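Trafficking protein particle complex subunit 3 (PDB 6AQ3) probably works as a subunit of the TRAPP vesicle-tethering complex in membrane trafficking and carries a covalently bound palmitic acid in its interior. Local coordinates at residues M59-G64 with V150-L155; M160-E165 with V181-Y186; A51-L56 with Y143-C148; I92-F97 with N104-N109. One frame throughout, in Å; residues are numbered along the deposited sequence.

All four contacts belong to one compact alpha/beta fold of the TRAPP component family. Contacts 1 and 3 use the same two helices, 49-75 and 146-157, with centres about 11 Å apart, and their segments alternate along the chain. Contact 4 is nested inside the loops that both close. It ties helix 85-101 to strand 106-108 at one edge of the four-stranded antiparallel sheet. Contact 2 comes later in the chain and pairs the last two strands of that sheet. Its centre lies about 16 Å from that of contact 4. Residues of contacts 1 and 4 touch the same palmitic acid, so the helices at these contacts lie against the lipid chain.

Contact 1 (M59-G64 with V150-L155); sequences MGYKMG and VIRGAL. With PLM (palmitic acid), chain N.
The axes of segments 59-64 and 150-155, on helices 49-75 and 146-157, cross at -35° and come within 6.4 Å, and the backbones meet almost directly. Gly60, Gly64 and Gly153 make this possible. Having no side chain, Gly64 and Gly153 let the backbones touch, with Tyr61 CA facing Gly153 CA at 4.4 Å. The CA atoms of Gly64 and Val150 lie 4.0 Å apart. Gly60 and Gly64, four residues apart, form a GxxxG pattern, a known basis of close helix packing. CA-H...O contacts cross the interface, with Gly64 CA 3.6 Å from Val150 O and Ala154 CA 3.5 Å from Gly64 O. On one flank the Tyr61 ring takes the guanidinium of Arg152 flat on one face. The planes are 8° apart. The stack is off-centre: Arg152 CZ is 3.8 Å from the ring centroid of Tyr61, and Arg152 NH2 approaches Tyr61 CG to 3.2 Å. Tyr61 CG and Arg152 CG are each anti to their backbone N, and a bend at chi3 (72°) turns the arginine end over the ring. Arg152 NE makes a salt bridge with Glu57, and Tyr61 OH is hydrogen-bonded to Glu156. Val150 and Ala154 also touch the palmitic acid. Ala154 CB lies 3.5 Å from PLM C6.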
loop_
_atom_site.group_PDB
_atom_site.type_symbol
_atom_site.label_atom_id
_atom_site.label_comp_id
_atom_site.label_asym_id
_atom_site.label_seq_id
_atom_site.Cartn_x
_atom_site.Cartn_y
_atom_site.Cartn_z
ATOM N N MET C 59 -8.988 -1.613 9.507
ATOM C CA MET C 59 -7.694 -1.111 9.071
ATOM C C MET C 59 -7.841 0.301 8.518
ATOM O O MET C 59 -7.020 1.178 8.810
ATOM C CB MET C 59 -7.101 -2.054 8.015
ATOM C CG MET C 59 -6.573 -3.382 8.588
ATOM S SD MET C 59 -6.214 -4.596 7.278
ATOM C CE MET C 59 -6.186 -6.130 8.190
ATOM N N GLY C 60 -8.875 0.537 7.708
ATOM C CA GLY C 60 -9.107 1.881 7.202
ATOM C C GLY C 60 -9.500 2.840 8.306
ATOM O O GLY C 60 -9.039 3.988 8.349
ATOM N N TYR C 61 -10.321 2.361 9.243
ATOM C CA TYR C 61 -10.728 3.195 10.361
ATOM C C TYR C 61 -9.515 3.763 11.088
ATOM O O TYR C 61 -9.430 4.976 11.327
ATOM C CB TYR C 61 -11.628 2.398 11.311
ATOM C CG TYR C 61 -11.992 3.174 12.563
ATOM C CD1 TYR C 61 -12.899 4.228 12.509
ATOM C CD2 TYR C 61 -11.412 2.870 13.783
ATOM C CE1 TYR C 61 -13.231 4.955 13.647
ATOM C CE2 TYR C 61 -11.734 3.590 14.932
ATOM C CZ TYR C 61 -12.644 4.630 14.855
ATOM O OH TYR C 61 -12.956 5.344 15.986
ATOM N N LYS C 62 -8.550 2.904 11.423
ATOM C CA LYS C 62 -7.353 3.388 12.104
ATOM C C LYS C 62 -6.556 4.334 11.209
ATOM O O LYS C 62 -6.031 5.347 11.677
ATOM C CB LYS C 62 -6.507 2.210 12.592
ATOM N N MET C 63 -6.490 4.049 9.910
ATOM C CA MET C 63 -5.745 4.927 9.012
ATOM C C MET C 63 -6.404 6.292 8.903
ATOM O O MET C 63 -5.720 7.318 8.934
ATOM C CB MET C 63 -5.630 4.292 7.626
ATOM C CG MET C 63 -4.669 3.115 7.549
ATOM S SD MET C 63 -4.661 2.269 5.942
ATOM C CE MET C 63 -4.803 3.619 4.811
ATOM N N GLY C 64 -7.728 6.327 8.790
ATOM C CA GLY C 64 -8.409 7.594 8.591
ATOM C C GLY C 64 -8.278 8.539 9.771
ATOM O O GLY C 64 -8.191 9.757 9.588
ATOM N N VAL C 150 -11.598 4.359 6.257
ATOM C CA VAL C 150 -10.917 5.651 6.183
ATOM C C VAL C 150 -11.915 6.791 6.343
ATOM O O VAL C 150 -11.656 7.769 7.055
ATOM C CB VAL C 150 -10.121 5.749 4.867
ATOM C CG1 VAL C 150 -9.451 7.122 4.727
ATOM C CG2 VAL C 150 -9.046 4.672 4.868
ATOM N N ILE C 151 -13.078 6.662 5.697
ATOM C CA ILE C 151 -14.130 7.674 5.768
ATOM C C ILE C 151 -14.657 7.790 7.189
ATOM O O ILE C 151 -14.786 8.898 7.731
ATOM C CB ILE C 151 -15.245 7.336 4.762
ATOM C CG1 ILE C 151 -14.732 7.581 3.328
ATOM C CG2 ILE C 151 -16.564 8.072 5.098
ATOM C CD1 ILE C 151 -15.682 7.154 2.238
ATOM N N ARG C 152 -14.948 6.648 7.817
ATOM C CA ARG C 152 -15.489 6.656 9.173
ATOM C C ARG C 152 -14.490 7.229 10.174
ATOM O O ARG C 152 -14.860 8.025 11.046
ATOM C CB ARG C 152 -15.899 5.244 9.593
ATOM C CG ARG C 152 -16.371 5.156 11.062
ATOM C CD ARG C 152 -16.990 3.793 11.339
ATOM N NE ARG C 152 -15.996 2.725 11.382
ATOM C CZ ARG C 152 -15.461 2.253 12.506
ATOM N NH1 ARG C 152 -15.829 2.752 13.668
ATOM N NH2 ARG C 152 -14.566 1.278 12.477
ATOM N N GLY C 153 -13.226 6.821 10.081
ATOM C CA GLY C 153 -12.242 7.313 11.023
ATOM C C GLY C 153 -11.948 8.785 10.807
ATOM O O GLY C 153 -11.814 9.552 11.765
ATOM N N ALA C 154 -11.874 9.213 9.547
ATOM C CA ALA C 154 -11.614 10.622 9.303
ATOM C C ALA C 154 -12.742 11.492 9.855
ATOM O O ALA C 154 -12.492 12.478 10.558
ATOM C CB ALA C 154 -11.423 10.872 7.807
ATOM N N LEU C 155 -13.996 11.121 9.577
ATOM C CA LEU C 155 -15.103 11.984 9.976
ATOM C C LEU C 155 -15.262 12.022 11.487
ATOM O O LEU C 155 -15.692 13.049 12.032
ATOM C CB LEU C 155 -16.403 11.535 9.309
ATOM C CG LEU C 155 -16.433 11.742 7.785
ATOM C CD1 LEU C 155 -17.788 11.360 7.189
ATOM C CD2 LEU C 155 -16.095 13.170 7.439
HETATM C C1 PLM N . -14.738 17.796 6.749
HETATM O O2 PLM N . -15.877 17.283 6.947
HETATM C C2 PLM N . -13.683 17.165 5.687
HETATM C C3 PLM N . -13.943 15.739 5.156
HETATM C C4 PLM N . -12.890 14.698 5.585
HETATM C C5 PLM N . -12.105 14.030 4.424
HETATM C C6 PLM N . -11.639 12.586 4.737
HETATM C C7 PLM N . -10.768 11.921 3.642
HETATM C C8 PLM N . -11.267 10.524 3.190
HETATM C C9 PLM N . -10.259 9.769 2.292
HETATM C CA PLM N . -10.894 8.711 1.338
HETATM C CB PLM N . -9.867 7.919 0.491
HETATM C CC PLM N . -9.520 6.521 1.064
HETATM C CD PLM N . -8.135 5.995 0.626
HETATM C CE PLM N . -7.977 4.454 0.670
HETATM C CF PLM N . -6.498 3.998 0.716
HETATM C CG PLM N . -6.273 2.528 0.320
#

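Contact 2 (M160-E165 with V181-Y186); sequences MRVECE and VRLKEY. With EDO (1,2-ethanediol), chain O.
Arg182 reaches Glu165 side-on, with its guanidinium edge toward the carboxylate and the planes 41° apart. Both Arg182 NE and Arg182 NH2 bond to Glu165 OE2, each at 2.9 Å. Glu163 approaches differently, with its carboxylate turned 80° from the same guanidinium. Glu163 OE2 takes Arg182 NH2 at 3.0 Å through the anti lone pair. In this salt-bridge network of Glu163, Glu165 and Arg182, one arginine probably offsets two negative charges. Arg161 and Glu185 cross obliquely, and Arg161 NE meets Glu185 OE2 at 3.1 Å from above the carboxylate plane. Lys184 CB lies over one face of the Arg161 guanidinium. The backbones pair antiparallel with a classic beta bulge, where Lys184 and Glu185 both face Arg161. Arg161 O accepts from Lys184 N at 2.8 Å and from Glu185 N at 3.3 Å. The mostly apolar face carries Met160, Val162, Cys164, Val181, Leu183 and Tyr186. The hairpin of strands 160-168 and 177-186 packs that face on helices 85-101 and 146-157, while strand 116-121 also pairs with strand 177-186.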
loop_
_atom_site.group_PDB
_atom_site.type_symbol
_atom_site.label_atom_id
_atom_site.label_comp_id
_atom_site.label_asym_id
_atom_site.label_seq_id
_atom_site.Cartn_x
_atom_site.Cartn_y
_atom_site.Cartn_z
ATOM N N MET C 160 -18.027 13.621 13.872
ATOM C CA MET C 160 -19.194 12.997 13.273
ATOM C C MET C 160 -19.048 11.492 13.395
ATOM O O MET C 160 -18.037 10.930 12.965
ATOM C CB MET C 160 -19.358 13.391 11.810
ATOM C CG MET C 160 -19.464 14.857 11.585
ATOM S SD MET C 160 -19.685 15.109 9.830
ATOM C CE MET C 160 -19.265 16.848 9.671
ATOM N N ARG C 161 -20.016 10.853 14.033
ATOM C CA ARG C 161 -20.083 9.404 14.043
ATOM C C ARG C 161 -20.923 8.974 12.853
ATOM O O ARG C 161 -22.114 9.302 12.776
ATOM C CB ARG C 161 -20.677 8.864 15.343
ATOM C CG ARG C 161 -20.629 7.321 15.448
ATOM C CD ARG C 161 -20.727 6.864 16.889
ATOM N NE ARG C 161 -22.047 7.190 17.441
ATOM C CZ ARG C 161 -23.164 6.496 17.233
ATOM N NH1 ARG C 161 -23.148 5.412 16.466
ATOM N NH2 ARG C 161 -24.308 6.899 17.787
ATOM N N VAL C 162 -20.304 8.264 11.913
ATOM C CA VAL C 162 -20.998 7.862 10.699
ATOM C C VAL C 162 -20.895 6.353 10.542
ATOM O O VAL C 162 -20.024 5.698 11.116
ATOM C CB VAL C 162 -20.439 8.567 9.439
ATOM C CG1 VAL C 162 -20.461 10.090 9.603
ATOM C CG2 VAL C 162 -19.019 8.048 9.112
ATOM N N GLU C 163 -21.820 5.808 9.757
ATOM C CA GLU C 163 -21.737 4.450 9.245
ATOM C C GLU C 163 -21.520 4.543 7.735
ATOM O O GLU C 163 -22.165 5.348 7.050
ATOM C CB GLU C 163 -23.003 3.660 9.581
ATOM C CG GLU C 163 -23.034 3.156 11.025
ATOM C CD GLU C 163 -24.366 2.525 11.414
ATOM O OE1 GLU C 163 -24.662 2.447 12.619
ATOM O OE2 GLU C 163 -25.145 2.156 10.519
ATOM N N CYS C 164 -20.587 3.756 7.223
ATOM C CA CYS C 164 -20.162 3.853 5.830
ATOM C C CYS C 164 -19.916 2.450 5.288
ATOM O O CYS C 164 -19.028 1.743 5.786
ATOM C CB CYS C 164 -18.901 4.711 5.717
ATOM S SG CYS C 164 -18.319 4.886 4.037
ATOM N N GLU C 165 -20.699 2.044 4.282
ATOM C CA GLU C 165 -20.621 0.689 3.749
ATOM C C GLU C 165 -20.716 0.685 2.230
ATOM O O GLU C 165 -21.310 1.577 1.614
ATOM C CB GLU C 165 -21.715 -0.225 4.316
ATOM C CG GLU C 165 -23.140 0.266 4.046
ATOM C CD GLU C 165 -23.666 1.213 5.129
ATOM O OE1 GLU C 165 -23.040 1.285 6.212
ATOM O OE2 GLU C 165 -24.713 1.877 4.907
ATOM N N VAL C 181 -22.876 6.662 2.890
ATOM C CA VAL C 181 -22.399 7.359 4.082
ATOM C C VAL C 181 -23.619 7.884 4.823
ATOM O O VAL C 181 -24.378 8.684 4.265
ATOM C CB VAL C 181 -21.444 8.517 3.739
ATOM C CG1 VAL C 181 -20.860 9.094 5.004
ATOM C CG2 VAL C 181 -20.316 8.043 2.781
ATOM N N ARG C 182 -23.791 7.461 6.083
ATOM C CA ARG C 182 -24.944 7.825 6.907
ATOM C C ARG C 182 -24.496 8.419 8.238
ATOM O O ARG C 182 -23.638 7.852 8.921
ATOM C CB ARG C 182 -25.844 6.608 7.137
ATOM C CG ARG C 182 -26.407 6.087 5.819
ATOM C CD ARG C 182 -27.311 4.875 5.935
ATOM N NE ARG C 182 -26.554 3.666 6.261
ATOM C CZ ARG C 182 -26.528 3.086 7.457
ATOM N NH1 ARG C 182 -27.238 3.596 8.469
ATOM N NH2 ARG C 182 -25.801 1.980 7.629
ATOM N N LEU C 183 -25.066 9.575 8.589
ATOM C CA LEU C 183 -24.772 10.228 9.860
ATOM C C LEU C 183 -25.572 9.606 11.007
ATOM O O LEU C 183 -26.802 9.514 10.943
ATOM C CB LEU C 183 -25.088 11.721 9.775
ATOM C CG LEU C 183 -24.997 12.442 11.119
ATOM C CD1 LEU C 183 -23.527 12.576 11.489
ATOM C CD2 LEU C 183 -25.671 13.811 11.083
ATOM N N LYS C 184 -24.870 9.191 12.060
ATOM C CA LYS C 184 -25.480 8.644 13.272
ATOM C C LYS C 184 -25.628 9.684 14.371
ATOM O O LYS C 184 -26.701 9.809 14.968
ATOM C CB LYS C 184 -24.658 7.449 13.773
ATOM C CG LYS C 184 -24.869 6.199 12.943
ATOM C CD LYS C 184 -26.367 5.896 13.010
ATOM C CE LYS C 184 -26.873 4.955 11.948
ATOM N NZ LYS C 184 -28.324 4.727 12.217
ATOM N N GLU C 185 -24.584 10.462 14.627
ATOM C CA GLU C 185 -24.710 11.547 15.581
ATOM C C GLU C 185 -23.521 12.473 15.426
ATOM O O GLU C 185 -22.419 12.039 15.073
ATOM C CB GLU C 185 -24.804 11.054 17.033
ATOM C CG GLU C 185 -23.516 10.515 17.620
ATOM C CD GLU C 185 -23.689 10.012 19.043
ATOM O OE1 GLU C 185 -24.753 10.261 19.657
ATOM O OE2 GLU C 185 -22.762 9.338 19.537
ATOM N N TYR C 186 -23.767 13.753 15.702
ATOM C CA TYR C 186 -22.698 14.718 15.858
ATOM C C TYR C 186 -22.108 14.532 17.246
ATOM O O TYR C 186 -22.845 14.410 18.226
ATOM C CB TYR C 186 -23.236 16.137 15.702
ATOM C CG TYR C 186 -23.614 16.518 14.291
ATOM C CD1 TYR C 186 -22.639 16.699 13.316
ATOM C CD2 TYR C 186 -24.940 16.757 13.950
ATOM C CE1 TYR C 186 -22.973 17.084 12.038
ATOM C CE2 TYR C 186 -25.288 17.138 12.669
ATOM C CZ TYR C 186 -24.296 17.305 11.715
ATOM O OH TYR C 186 -24.631 17.692 10.433
HETATM C C1 EDO O . -26.866 17.810 7.129
HETATM O O1 EDO O . -25.474 18.163 7.101
HETATM C C2 EDO O . -27.156 16.806 8.241
HETATM O O2 EDO O . -26.770 17.355 9.506
#

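Contact 3 (A51-L56 with Y143-C148); sequences AINTQL and YSNIIC
This is a buried contact between helix 49-75 and the turn that leads into helix 146-157, with a single hydrogen bond across it. Asn145 ND2 donates to the backbone Asn53 O at 2.8 Å. The bond is fairly straight, 165° at the hydrogen. The oxygen lies in the amide plane of Asn145, but the donor stands above the carbonyl plane of Asn53. The side chain of Asn145 is held at an unusual chi1 of -141°, which carries its amide across to the helix. Asn53 OD1 accepts from Tyr142 N, and Asn53 ND2 donates to Arg140 O. Asn53 thus makes polar links to Arg140, Tyr142 and Asn145, on the chain entering helix 146-157. Both segments belong to the TRAPP component fold, in which these two helices pack together. Leu56 points toward the turn. Leu56 CB lies 3.9 Å from Asn145 CB, and Leu56 CD1 lies 3.9 Å from Tyr143 O. Tyr143 O is hydrogen-bonded to Tyr35 OH, on helix 25-42, and Tyr35 packs on Leu56 and Ile146. The two backbones come close where Ile146 CA makes a CA-H...O contact of 3.3 Å with Leu56 O. The side chain of Ile146 also touches a palmitic acid.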
loop_
_atom_site.group_PDB
_atom_site.type_symbol
_atom_site.label_atom_id
_atom_site.label_comp_id
_atom_site.label_asym_id
_atom_site.label_seq_id
_atom_site.Cartn_x
_atom_site.Cartn_y
_atom_site.Cartn_z
ATOM N N ALA C 51 -16.010 -11.436 7.870
ATOM C CA ALA C 51 -14.963 -10.980 8.782
ATOM C C ALA C 51 -13.848 -10.277 8.022
ATOM O O ALA C 51 -13.200 -9.374 8.562
ATOM C CB ALA C 51 -14.412 -12.141 9.595
ATOM N N ILE C 52 -13.571 -10.720 6.796
ATOM C CA ILE C 52 -12.573 -10.037 5.977
ATOM C C ILE C 52 -13.016 -8.612 5.694
ATOM O O ILE C 52 -12.246 -7.658 5.857
ATOM C CB ILE C 52 -12.329 -10.799 4.667
ATOM C CG1 ILE C 52 -11.658 -12.129 4.943
ATOM C CG2 ILE C 52 -11.534 -9.906 3.669
ATOM C CD1 ILE C 52 -11.458 -12.953 3.702
ATOM N N ASN C 53 -14.256 -8.451 5.230
ATOM C CA ASN C 53 -14.802 -7.111 5.024
ATOM C C ASN C 53 -14.614 -6.251 6.275
ATOM O O ASN C 53 -14.103 -5.128 6.209
ATOM C CB ASN C 53 -16.291 -7.204 4.646
ATOM C CG ASN C 53 -16.488 -7.717 3.220
ATOM O OD1 ASN C 53 -15.534 -7.737 2.423
ATOM N ND2 ASN C 53 -17.726 -8.064 2.865
ATOM N N THR C 54 -14.973 -6.797 7.438
ATOM C CA THR C 54 -14.901 -6.039 8.685
ATOM C C THR C 54 -13.470 -5.657 9.051
ATOM O O THR C 54 -13.220 -4.524 9.476
ATOM C CB THR C 54 -15.562 -6.848 9.794
ATOM O OG1 THR C 54 -16.950 -6.991 9.469
ATOM C CG2 THR C 54 -15.390 -6.170 11.158
ATOM N N GLN C 55 -12.516 -6.579 8.907
ATOM C CA GLN C 55 -11.134 -6.247 9.241
ATOM C C GLN C 55 -10.547 -5.216 8.285
ATOM O O GLN C 55 -9.709 -4.397 8.688
ATOM C CB GLN C 55 -10.287 -7.513 9.249
ATOM C CG GLN C 55 -10.451 -8.297 10.518
ATOM C CD GLN C 55 -9.980 -7.503 11.715
ATOM O OE1 GLN C 55 -8.853 -6.988 11.721
ATOM N NE2 GLN C 55 -10.841 -7.378 12.729
ATOM N N LEU C 56 -10.955 -5.247 7.011
ATOM C CA LEU C 56 -10.485 -4.243 6.070
ATOM C C LEU C 56 -10.991 -2.868 6.483
ATOM O O LEU C 56 -10.257 -1.872 6.411
ATOM C CB LEU C 56 -10.942 -4.607 4.646
ATOM C CG LEU C 56 -10.213 -5.799 4.010
ATOM C CD1 LEU C 56 -10.802 -6.226 2.636
ATOM C CD2 LEU C 56 -8.723 -5.436 3.880
ATOM N N TYR C 143 -13.761 -5.880 -1.902
ATOM C CA TYR C 143 -12.312 -5.830 -2.060
ATOM C C TYR C 143 -11.705 -4.537 -1.522
ATOM O O TYR C 143 -10.634 -4.563 -0.906
ATOM C CB TYR C 143 -11.972 -5.997 -3.539
ATOM C CG TYR C 143 -10.493 -6.137 -3.808
ATOM C CD1 TYR C 143 -9.861 -7.375 -3.731
ATOM C CD2 TYR C 143 -9.729 -5.024 -4.109
ATOM C CE1 TYR C 143 -8.486 -7.502 -3.982
ATOM C CE2 TYR C 143 -8.394 -5.134 -4.346
ATOM C CZ TYR C 143 -7.771 -6.368 -4.280
ATOM O OH TYR C 143 -6.428 -6.431 -4.511
ATOM N N SER C 144 -12.370 -3.398 -1.742
ATOM C CA SER C 144 -11.870 -2.082 -1.354
ATOM C C SER C 144 -12.473 -1.553 -0.056
ATOM O O SER C 144 -12.491 -0.334 0.147
ATOM C CB SER C 144 -12.140 -1.067 -2.455
ATOM O OG SER C 144 -11.448 -1.409 -3.619
ATOM N N ASN C 145 -12.898 -2.437 0.854
ATOM C CA ASN C 145 -13.632 -1.989 2.033
ATOM C C ASN C 145 -12.807 -1.071 2.922
ATOM O O ASN C 145 -13.385 -0.287 3.694
ATOM C CB ASN C 145 -14.115 -3.179 2.852
ATOM C CG ASN C 145 -15.508 -2.951 3.425
ATOM O OD1 ASN C 145 -16.302 -2.217 2.842
ATOM N ND2 ASN C 145 -15.821 -3.608 4.547
ATOM N N ILE C 146 -11.475 -1.116 2.798
ATOM C CA ILE C 146 -10.615 -0.204 3.542
ATOM C C ILE C 146 -11.039 1.252 3.340
ATOM O O ILE C 146 -10.810 2.096 4.213
ATOM C CB ILE C 146 -9.149 -0.435 3.143
ATOM C CG1 ILE C 146 -8.214 0.200 4.163
ATOM C CG2 ILE C 146 -8.877 0.167 1.768
ATOM C CD1 ILE C 146 -6.809 -0.360 4.102
ATOM N N ILE C 147 -11.644 1.575 2.188
ATOM C CA ILE C 147 -12.091 2.946 1.931
ATOM C C ILE C 147 -13.171 3.365 2.923
ATOM O O ILE C 147 -13.186 4.507 3.401
ATOM C CB ILE C 147 -12.577 3.099 0.470
ATOM C CG1 ILE C 147 -11.432 2.808 -0.514
ATOM C CG2 ILE C 147 -13.112 4.528 0.206
ATOM C CD1 ILE C 147 -11.836 2.925 -1.969
ATOM N N CYS C 148 -14.100 2.465 3.240
ATOM C CA CYS C 148 -15.166 2.827 4.165
ATOM C C CYS C 148 -14.612 3.183 5.539
ATOM O O CYS C 148 -15.066 4.150 6.172
ATOM C CB CYS C 148 -16.175 1.687 4.274
ATOM S SG CYS C 148 -17.037 1.376 2.730
#

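Contact 4 (I92-F97 with N104-N109); sequences IAKVAF and NANVTN. With PLM (palmitic acid), chain N.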
loop_
_atom_site.group_PDB
_atom_site.type_symbol
_atom_site.label_atom_id
_atom_site.label_comp_id
_atom_site.label_asym_id
_atom_site.label_seq_id
_atom_site.Cartn_x
_atom_site.Cartn_y
_atom_site.Cartn_z
ATOM N N ILE C 92 -15.126 14.724 0.271
ATOM C CA ILE C 92 -14.595 13.381 0.050
ATOM C C ILE C 92 -14.597 13.031 -1.431
ATOM O O ILE C 92 -13.568 12.628 -1.989
ATOM C CB ILE C 92 -15.388 12.343 0.862
ATOM C CG1 ILE C 92 -15.218 12.588 2.362
ATOM C CG2 ILE C 92 -14.937 10.935 0.495
ATOM C CD1 ILE C 92 -16.238 11.836 3.203
ATOM N N ALA C 93 -15.748 13.199 -2.089
ATOM C CA ALA C 93 -15.908 12.712 -3.458
ATOM C C ALA C 93 -15.043 13.486 -4.440
ATOM O O ALA C 93 -14.484 12.900 -5.380
ATOM C CB ALA C 93 -17.380 12.776 -3.874
ATOM N N LYS C 94 -14.933 14.801 -4.259
ATOM C CA LYS C 94 -14.276 15.634 -5.254
ATOM C C LYS C 94 -12.832 15.979 -4.920
ATOM O O LYS C 94 -12.071 16.302 -5.837
ATOM C CB LYS C 94 -15.044 16.947 -5.451
ATOM C CG LYS C 94 -16.490 16.782 -5.862
ATOM C CD LYS C 94 -16.643 16.108 -7.205
ATOM C CE LYS C 94 -18.094 16.202 -7.650
ATOM N NZ LYS C 94 -18.365 15.442 -8.885
ATOM N N VAL C 95 -12.431 15.957 -3.648
ATOM C CA VAL C 95 -11.073 16.338 -3.250
ATOM C C VAL C 95 -10.274 15.136 -2.745
ATOM O O VAL C 95 -9.230 14.802 -3.303
ATOM C CB VAL C 95 -11.094 17.490 -2.217
ATOM C CG1 VAL C 95 -9.678 17.924 -1.824
ATOM C CG2 VAL C 95 -11.843 18.690 -2.782
ATOM N N ALA C 96 -10.758 14.468 -1.694
ATOM C CA ALA C 96 -10.020 13.358 -1.091
ATOM C C ALA C 96 -9.786 12.223 -2.083
ATOM O O ALA C 96 -8.686 11.658 -2.154
ATOM C CB ALA C 96 -10.757 12.838 0.144
ATOM N N PHE C 97 -10.831 11.830 -2.813
ATOM C CA PHE C 97 -10.693 10.717 -3.742
ATOM C C PHE C 97 -9.642 11.013 -4.807
ATOM O O PHE C 97 -8.853 10.132 -5.171
ATOM C CB PHE C 97 -12.055 10.401 -4.359
ATOM C CG PHE C 97 -12.789 9.304 -3.641
ATOM C CD1 PHE C 97 -13.009 9.386 -2.270
ATOM C CD2 PHE C 97 -13.292 8.213 -4.328
ATOM C CE1 PHE C 97 -13.682 8.370 -1.588
ATOM C CE2 PHE C 97 -13.989 7.206 -3.655
ATOM C CZ PHE C 97 -14.181 7.288 -2.283
ATOM N N ASN C 104 -12.119 10.265 -9.569
ATOM C CA ASN C 104 -13.188 11.254 -9.585
ATOM C C ASN C 104 -14.484 10.550 -9.210
ATOM O O ASN C 104 -14.848 9.542 -9.825
ATOM C CB ASN C 104 -13.323 11.941 -10.946
ATOM C CG ASN C 104 -12.247 11.518 -11.926
ATOM O OD1 ASN C 104 -11.141 12.063 -11.931
ATOM N ND2 ASN C 104 -12.572 10.548 -12.775
ATOM N N ALA C 105 -15.171 11.071 -8.207
ATOM C CA ALA C 105 -16.405 10.468 -7.731
ATOM C C ALA C 105 -17.563 11.460 -7.806
ATOM O O ALA C 105 -17.384 12.672 -7.991
ATOM C CB ALA C 105 -16.232 9.954 -6.297
ATOM N N ASN C 106 -18.776 10.924 -7.702
ATOM C CA ASN C 106 -19.973 11.752 -7.699
ATOM C C ASN C 106 -20.860 11.391 -6.512
ATOM O O ASN C 106 -20.797 10.281 -5.974
ATOM C CB ASN C 106 -20.693 11.597 -9.029
ATOM C CG ASN C 106 -19.974 12.326 -10.146
ATOM O OD1 ASN C 106 -19.540 13.464 -9.974
ATOM N ND2 ASN C 106 -19.722 11.626 -11.245
ATOM N N VAL C 107 -21.692 12.357 -6.120
ATOM C CA VAL C 107 -22.645 12.236 -5.017
ATOM C C VAL C 107 -24.059 12.107 -5.568
ATOM O O VAL C 107 -24.498 12.943 -6.368
ATOM C CB VAL C 107 -22.569 13.452 -4.078
ATOM C CG1 VAL C 107 -23.605 13.323 -2.975
ATOM C CG2 VAL C 107 -21.186 13.585 -3.479
ATOM N N THR C 108 -24.803 11.119 -5.071
ATOM C CA THR C 108 -26.175 10.875 -5.499
ATOM C C THR C 108 -26.957 10.305 -4.327
ATOM O O THR C 108 -26.426 10.123 -3.224
ATOM C CB THR C 108 -26.274 9.869 -6.658
ATOM O OG1 THR C 108 -25.933 8.562 -6.174
ATOM C CG2 THR C 108 -25.361 10.230 -7.824
ATOM N N ASN C 109 -28.241 10.039 -4.581
ATOM C CA ASN C 109 -29.123 9.337 -3.646
ATOM C C ASN C 109 -29.152 10.011 -2.277
ATOM O O ASN C 109 -29.067 9.356 -1.237
ATOM C CB ASN C 109 -28.713 7.866 -3.510
ATOM C CG ASN C 109 -28.651 7.136 -4.847
ATOM O OD1 ASN C 109 -27.896 6.172 -5.006
ATOM N ND2 ASN C 109 -29.452 7.581 -5.806
HETATM C C1 PLM N . -14.738 17.796 6.749
HETATM O O2 PLM N . -15.877 17.283 6.947
HETATM C C2 PLM N . -13.683 17.165 5.687
HETATM C C3 PLM N . -13.943 15.739 5.156
HETATM C C4 PLM N . -12.890 14.698 5.585
HETATM C C5 PLM N . -12.105 14.030 4.424
HETATM C C6 PLM N . -11.639 12.586 4.737
HETATM C C7 PLM N . -10.768 11.921 3.642
HETATM C C8 PLM N . -11.267 10.524 3.190
HETATM C C9 PLM N . -10.259 9.769 2.292
HETATM C CA PLM N . -10.894 8.711 1.338
HETATM C CB PLM N . -9.867 7.919 0.491
HETATM C CC PLM N . -9.520 6.521 1.064
HETATM C CD PLM N . -8.135 5.995 0.626
HETATM C CE PLM N . -7.977 4.454 0.670
HETATM C CF PLM N . -6.498 3.998 0.716
HETATM C CG PLM N . -6.273 2.528 0.320
#
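Lys94 starts with CG anti to its carbonyl carbon (chi1 -57°), bends at chi2 (-63°) and then runs extended, which brings NZ over to the strand. Asn106 has the same first torsion (chi1 -74°) and holds OD1 close to it. Lys94 NZ donates to Asn106 OD1 at 2.5 Å, nearly along the C=O axis, and to Ala105 O at 3.1 Å. Further in, Ala93 CB rests 3.9 Å from both Ala105 CB and Val107 CG2. Phe97 CD2 lies 3.9 Å from Ala105 CB. A weak bond of 3.4 Å runs from Ala105 N to Ala93 O. Phe97 also meets Phe121 edge-to-face. The helix 85-101 has a wider pi-type turn at 92-96, where Phe97 N bonds to Ile92 O. Away from the strand, Ala96 CB lies 3.6 Å from PLM C7. The helix therefore has the lipid chain on one side and the edge strand on another. Ala105 O and Asn106 OD1 are both acceptors, 3.0 Å apart, and the Lys94 ammonium probably eases their repulsion.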